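Local structure of chorismate mutase (Corynebacterium glutamicum, 5HUB) at residues 57-62 with 80-85; 64-69 with 76-81. The protein probably catalyses the pericyclic rearrangement of chorismate to prephenate in the shikimate pathway, as an all-helical homodimer of the type II chorismate mutase family. One frame throughout, in Å; residues are numbered along the deposited sequence.

How the interactions relate
From the N terminus the chain runs through the long helix 11-42, passes a linker into helix 49-70, and reverses through a short turn into helix 74-84, close to its C terminus. Both contacts join these last two helices, which form a helical hairpin. Interaction 2 closes the shorter loop, with six residues between its segments, and interaction 1 closes the wider one, with 17; interaction 2 thus lies inside the loop closed by interaction 1, and their second segments overlap at I80 and L81. Their centres lie about 8 Å apart, and I62 CG2 meets A78 CB between them. Each contact also reaches the second subunit.

Interaction 1: 57-62 with 80-85; sequences TREVAI and ILLRMG
A small apolar contact at the surface of the subunit joins the middle of helix 49-70 to the last turn of helix 74-84, where L82 reaches across to E59 and I62. The backbones stay well apart, with the CA atoms of E59 and L82 7.7 Å from each other, and side chains alone bridge the distance. L82 CD1 rests against the aliphatic root of E59, 3.9 Å from E59 CB and 4.0 Å from E59 CG, whereas L82 CD2 touches both residues, standing 4.2 Å from I62 CD1 and 4.1 Å from E59 CG. The glutamate methylene CG therefore lies against both branches of the leucine fork. In E59, CG is anti to the carbonyl carbon (chi1 -71°), and the extended side chain carries the carboxylate beyond the leucine, where OE2 forms a salt bridge with R86, just after helix 74-84. Thus one residue serves both an apolar and an ionic contact. M84 of the same helix packs against helix 11-42, while R83 forms a salt bridge with E73 of the second subunit. L82 packs against E59 and I62, an i, i+3 pair on one face of helix 49-70, as in the side-chain packing of a helical hairpin, here between the two shorter helices of the all-helical type II (AroQ) chorismate mutase fold.

Interaction 2: 64-69 with 76-81; sequences NQFREE and ALAGIL
The helical hairpin formed by helices 49-70 and 74-84 is packed here around the buried ring of F66, which meets L77, A78 and L81 of the facing helix. The axes of segments 64-69 and 76-81 approach to 8.8 Å with their N-to-C directions at 142°, and the CA atoms of F66 and A78 come within 6.3 Å. A78 is the point of close approach: its CB lies over one face of the phenylalanine ring, 3.9 Å from F66 CG, and the small methyl allows the ring to sit near the opposing backbone. The leucines meet the outer part of the ring, away from CG. L77 presents CD2 to the edge of the ring, close to its plane and 3.7 Å from F66 CE2, with L77 CG equally near that carbon. A chi1 of 172°, with CG anti to the backbone N, swings the fork of L77 toward the ring. L81 approaches obliquely, its CD1 3.6 Å from F66 CZ, and both leucine side chains run at about a right angle to that of F66.

In the all-helical fold of the type II chorismate mutases, this hairpin packs on the long helix of its own subunit and on the second subunit. L81 reaches V32 and R35 of helix 11-42, whereas F66 also touches L29 of the second subunit and L77 meets its counterpart there. Along helix 49-70, R67 NH1 donates to N64 OD1 at 2.7 Å; the acceptor is nearly in the guanidinium plane, but the donor is tilted 30° from the amide carbonyl plane.

Interaction 1: 57-62 with 80-85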
loop_
_atom_site.group_PDB
_atom_site.type_symbol
_atom_site.label_atom_id
_atom_site.label_comp_id
_atom_site.label_asym_id
_atom_site.label_seq_id
_atom_site.Cartn_x
_atom_site.Cartn_y
_atom_site.Cartn_z
ATOM N N THR A 57 -6.740 -12.138 16.039
ATOM C CA THR A 57 -6.861 -10.907 16.804
ATOM C C THR A 57 -5.821 -9.868 16.334
ATOM O O THR A 57 -6.175 -8.674 16.225
ATOM C CB THR A 57 -6.749 -11.224 18.341
ATOM O OG1 THR A 57 -7.727 -12.197 18.664
ATOM C CG2 THR A 57 -6.935 -10.023 19.174
ATOM N N ARG A 58 -4.616 -10.299 16.031
ATOM C CA ARG A 58 -3.632 -9.370 15.497
ATOM C C ARG A 58 -4.067 -8.850 14.106
ATOM O O ARG A 58 -3.804 -7.673 13.810
ATOM C CB ARG A 58 -2.279 -10.043 15.358
ATOM C CG ARG A 58 -1.576 -10.273 16.682
ATOM C CD ARG A 58 -0.054 -10.424 16.564
ATOM N NE ARG A 58 0.343 -11.407 15.584
ATOM C CZ ARG A 58 0.655 -12.670 15.803
ATOM N NH1 ARG A 58 0.657 -13.152 17.032
ATOM N NH2 ARG A 58 0.977 -13.454 14.780
ATOM N N GLU A 59 -4.626 -9.685 13.260
ATOM C CA GLU A 59 -5.026 -9.260 11.901
ATOM C C GLU A 59 -6.139 -8.279 12.029
ATOM O O GLU A 59 -6.142 -7.285 11.250
ATOM C CB GLU A 59 -5.402 -10.486 11.095
ATOM C CG GLU A 59 -4.254 -11.402 10.684
ATOM C CD GLU A 59 -4.679 -12.636 9.870
ATOM O OE1 GLU A 59 -5.873 -12.922 9.801
ATOM O OE2 GLU A 59 -3.794 -13.273 9.295
ATOM N N VAL A 60 -7.097 -8.450 12.921
ATOM C CA VAL A 60 -8.146 -7.464 13.110
ATOM C C VAL A 60 -7.612 -6.122 13.542
ATOM O O VAL A 60 -8.081 -5.076 13.056
ATOM C CB VAL A 60 -9.214 -8.006 14.088
ATOM C CG1 VAL A 60 -10.187 -6.877 14.452
ATOM C CG2 VAL A 60 -9.929 -9.176 13.430
ATOM N N ALA A 61 -6.627 -6.082 14.430
ATOM C CA ALA A 61 -6.022 -4.814 14.825
ATOM C C ALA A 61 -5.429 -4.090 13.602
ATOM O O ALA A 61 -5.485 -2.864 13.530
ATOM C CB ALA A 61 -4.910 -5.074 15.818
ATOM N N ILE A 62 -4.760 -4.825 12.748
ATOM C CA ILE A 62 -4.111 -4.245 11.574
ATOM C C ILE A 62 -5.210 -3.679 10.659
ATOM O O ILE A 62 -5.100 -2.545 10.161
ATOM C CB ILE A 62 -3.232 -5.285 10.843
ATOM C CG1 ILE A 62 -2.047 -5.653 11.767
ATOM C CG2 ILE A 62 -2.795 -4.718 9.460
ATOM C CD1 ILE A 62 -1.236 -6.810 11.266
ATOM N N ILE A 80 -4.558 -7.014 1.332
ATOM C CA ILE A 80 -3.464 -7.284 0.438
ATOM C C ILE A 80 -2.172 -7.641 1.171
ATOM O O ILE A 80 -1.486 -8.609 0.830
ATOM C CB ILE A 80 -3.227 -6.067 -0.532
ATOM C CG1 ILE A 80 -4.380 -6.000 -1.512
ATOM C CG2 ILE A 80 -1.944 -6.267 -1.316
ATOM C CD1 ILE A 80 -4.377 -4.695 -2.349
ATOM N N LEU A 81 -1.812 -6.817 2.130
ATOM C CA LEU A 81 -0.551 -6.984 2.827
ATOM C C LEU A 81 -0.561 -8.335 3.588
ATOM O O LEU A 81 0.418 -9.044 3.632
ATOM C CB LEU A 81 -0.313 -5.832 3.763
ATOM C CG LEU A 81 -0.157 -4.476 3.100
ATOM C CD1 LEU A 81 0.027 -3.387 4.141
ATOM C CD2 LEU A 81 0.941 -4.487 2.065
ATOM N N LEU A 82 -1.693 -8.651 4.238
ATOM C CA LEU A 82 -1.835 -9.929 4.949
ATOM C C LEU A 82 -1.736 -11.094 4.012
ATOM O O LEU A 82 -1.044 -12.082 4.346
ATOM C CB LEU A 82 -3.132 -9.942 5.736
ATOM C CG LEU A 82 -3.200 -8.946 6.893
ATOM C CD1 LEU A 82 -4.578 -9.002 7.550
ATOM C CD2 LEU A 82 -2.110 -9.240 7.952
ATOM N N ARG A 83 -2.403 -11.063 2.864
ATOM C CA ARG A 83 -2.246 -12.153 1.863
ATOM C C ARG A 83 -0.817 -12.308 1.378
ATOM O O ARG A 83 -0.264 -13.402 1.358
ATOM C CB ARG A 83 -3.148 -11.978 0.647
ATOM C CG ARG A 83 -4.631 -12.185 0.868
ATOM C CD ARG A 83 -5.369 -12.325 -0.476
ATOM N NE ARG A 83 -5.358 -11.126 -1.304
ATOM C CZ ARG A 83 -6.173 -10.070 -1.148
ATOM N NH1 ARG A 83 -6.031 -9.068 -1.946
ATOM N NH2 ARG A 83 -7.079 -9.983 -0.160
ATOM N N MET A 84 -0.185 -11.199 1.049
ATOM C CA MET A 84 1.198 -11.252 0.628
ATOM C C MET A 84 2.156 -11.842 1.669
ATOM O O MET A 84 3.130 -12.540 1.325
ATOM C CB MET A 84 1.670 -9.863 0.276
ATOM C CG MET A 84 1.066 -9.307 -1.013
ATOM S SD MET A 84 1.617 -7.642 -1.414
ATOM C CE MET A 84 3.261 -8.031 -1.978
ATOM N N GLY A 85 1.875 -11.548 2.936
ATOM C CA GLY A 85 2.774 -11.914 4.034
ATOM C C GLY A 85 2.683 -13.355 4.441
ATOM O O GLY A 85 3.419 -13.726 5.342
#

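Interaction 2: 64-69 with 76-81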
loop_
_atom_site.group_PDB
_atom_site.type_symbol
_atom_site.label_atom_id
_atom_site.label_comp_id
_atom_site.label_asym_id
_atom_site.label_seq_id
_atom_site.Cartn_x
_atom_site.Cartn_y
_atom_site.Cartn_z
ATOM N N ASN A 64 -8.177 -2.703 11.423
ATOM C CA ASN A 64 -8.761 -1.575 12.126
ATOM C C ASN A 64 -7.850 -0.368 12.050
ATOM O O ASN A 64 -8.307 0.761 11.887
ATOM C CB ASN A 64 -9.063 -1.878 13.599
ATOM C CG ASN A 64 -10.245 -2.820 13.791
ATOM O OD1 ASN A 64 -11.059 -3.024 12.890
ATOM N ND2 ASN A 64 -10.369 -3.362 14.986
ATOM N N GLN A 65 -6.561 -0.573 12.243
ATOM C CA GLN A 65 -5.628 0.524 12.117
ATOM C C GLN A 65 -5.700 1.144 10.714
ATOM O O GLN A 65 -5.721 2.370 10.573
ATOM C CB GLN A 65 -4.197 0.052 12.368
ATOM C CG GLN A 65 -3.130 1.130 12.065
ATOM C CD GLN A 65 -1.735 0.612 12.227
ATOM O OE1 GLN A 65 -1.529 -0.588 12.353
ATOM N NE2 GLN A 65 -0.759 1.499 12.237
ATOM N N PHE A 66 -5.658 0.299 9.710
ATOM C CA PHE A 66 -5.685 0.843 8.319
ATOM C C PHE A 66 -7.009 1.563 8.084
ATOM O O PHE A 66 -7.001 2.671 7.491
ATOM C CB PHE A 66 -5.456 -0.284 7.332
ATOM C CG PHE A 66 -4.011 -0.623 7.105
ATOM C CD1 PHE A 66 -3.196 -1.061 8.108
ATOM C CD2 PHE A 66 -3.434 -0.405 5.863
ATOM C CE1 PHE A 66 -1.878 -1.361 7.905
ATOM C CE2 PHE A 66 -2.098 -0.657 5.656
ATOM C CZ PHE A 66 -1.315 -1.148 6.683
ATOM N N ARG A 67 -8.128 1.064 8.553
ATOM C CA ARG A 67 -9.402 1.750 8.416
ATOM C C ARG A 67 -9.353 3.087 9.112
ATOM O O ARG A 67 -9.813 4.106 8.572
ATOM C CB ARG A 67 -10.531 0.883 9.008
ATOM C CG ARG A 67 -11.899 1.514 8.751
ATOM C CD ARG A 67 -13.043 0.864 9.523
ATOM N NE ARG A 67 -13.189 -0.551 9.179
ATOM C CZ ARG A 67 -12.790 -1.579 9.936
ATOM N NH1 ARG A 67 -12.257 -1.400 11.149
ATOM N NH2 ARG A 67 -12.967 -2.820 9.495
ATOM N N GLU A 68 -8.822 3.145 10.323
ATOM C CA GLU A 68 -8.789 4.392 11.098
ATOM C C GLU A 68 -7.917 5.448 10.417
ATOM O O GLU A 68 -8.251 6.638 10.452
ATOM C CB GLU A 68 -8.293 4.157 12.515
ATOM C CG GLU A 68 -9.337 3.446 13.326
ATOM C CD GLU A 68 -8.777 2.817 14.591
ATOM O OE1 GLU A 68 -7.697 3.260 15.091
ATOM O OE2 GLU A 68 -9.456 1.889 15.132
ATOM N N GLU A 69 -6.819 5.026 9.818
ATOM C CA GLU A 69 -5.843 5.939 9.230
ATOM C C GLU A 69 -6.201 6.439 7.844
ATOM O O GLU A 69 -5.950 7.603 7.548
ATOM C CB GLU A 69 -4.466 5.274 9.214
ATOM C CG GLU A 69 -3.989 4.825 10.582
ATOM C CD GLU A 69 -3.025 5.785 11.246
ATOM O OE1 GLU A 69 -3.315 7.005 11.294
ATOM O OE2 GLU A 69 -1.953 5.302 11.684
ATOM N N ALA A 76 -9.185 -3.153 2.711
ATOM C CA ALA A 76 -8.729 -3.809 1.534
ATOM C C ALA A 76 -7.189 -3.747 1.407
ATOM O O ALA A 76 -6.554 -4.715 1.003
ATOM C CB ALA A 76 -9.362 -3.132 0.319
ATOM N N LEU A 77 -6.614 -2.608 1.728
ATOM C CA LEU A 77 -5.188 -2.485 1.674
ATOM C C LEU A 77 -4.507 -3.455 2.693
ATOM O O LEU A 77 -3.545 -4.155 2.368
ATOM C CB LEU A 77 -4.765 -1.032 1.934
ATOM C CG LEU A 77 -3.253 -0.771 2.104
ATOM C CD1 LEU A 77 -2.486 -1.238 0.876
ATOM C CD2 LEU A 77 -2.998 0.707 2.356
ATOM N N ALA A 78 -4.996 -3.451 3.938
ATOM C CA ALA A 78 -4.516 -4.391 4.937
ATOM C C ALA A 78 -4.622 -5.862 4.438
ATOM O O ALA A 78 -3.698 -6.649 4.619
ATOM C CB ALA A 78 -5.298 -4.224 6.260
ATOM N N GLY A 79 -5.746 -6.182 3.779
ATOM C CA GLY A 79 -5.984 -7.509 3.223
ATOM C C GLY A 79 -4.957 -7.952 2.201
ATOM O O GLY A 79 -4.460 -9.052 2.207
ATOM N N ILE A 80 -4.558 -7.014 1.332
ATOM C CA ILE A 80 -3.464 -7.284 0.438
ATOM C C ILE A 80 -2.172 -7.641 1.171
ATOM O O ILE A 80 -1.486 -8.609 0.830
ATOM C CB ILE A 80 -3.227 -6.067 -0.532
ATOM C CG1 ILE A 80 -4.380 -6.000 -1.512
ATOM C CG2 ILE A 80 -1.944 -6.267 -1.316
ATOM C CD1 ILE A 80 -4.377 -4.695 -2.349
ATOM N N LEU A 81 -1.812 -6.817 2.130
ATOM C CA LEU A 81 -0.551 -6.984 2.827
ATOM C C LEU A 81 -0.561 -8.335 3.588
ATOM O O LEU A 81 0.418 -9.044 3.632
ATOM C CB LEU A 81 -0.313 -5.832 3.763
ATOM C CG LEU A 81 -0.157 -4.476 3.100
ATOM C CD1 LEU A 81 0.027 -3.387 4.141
ATOM C CD2 LEU A 81 0.941 -4.487 2.065
#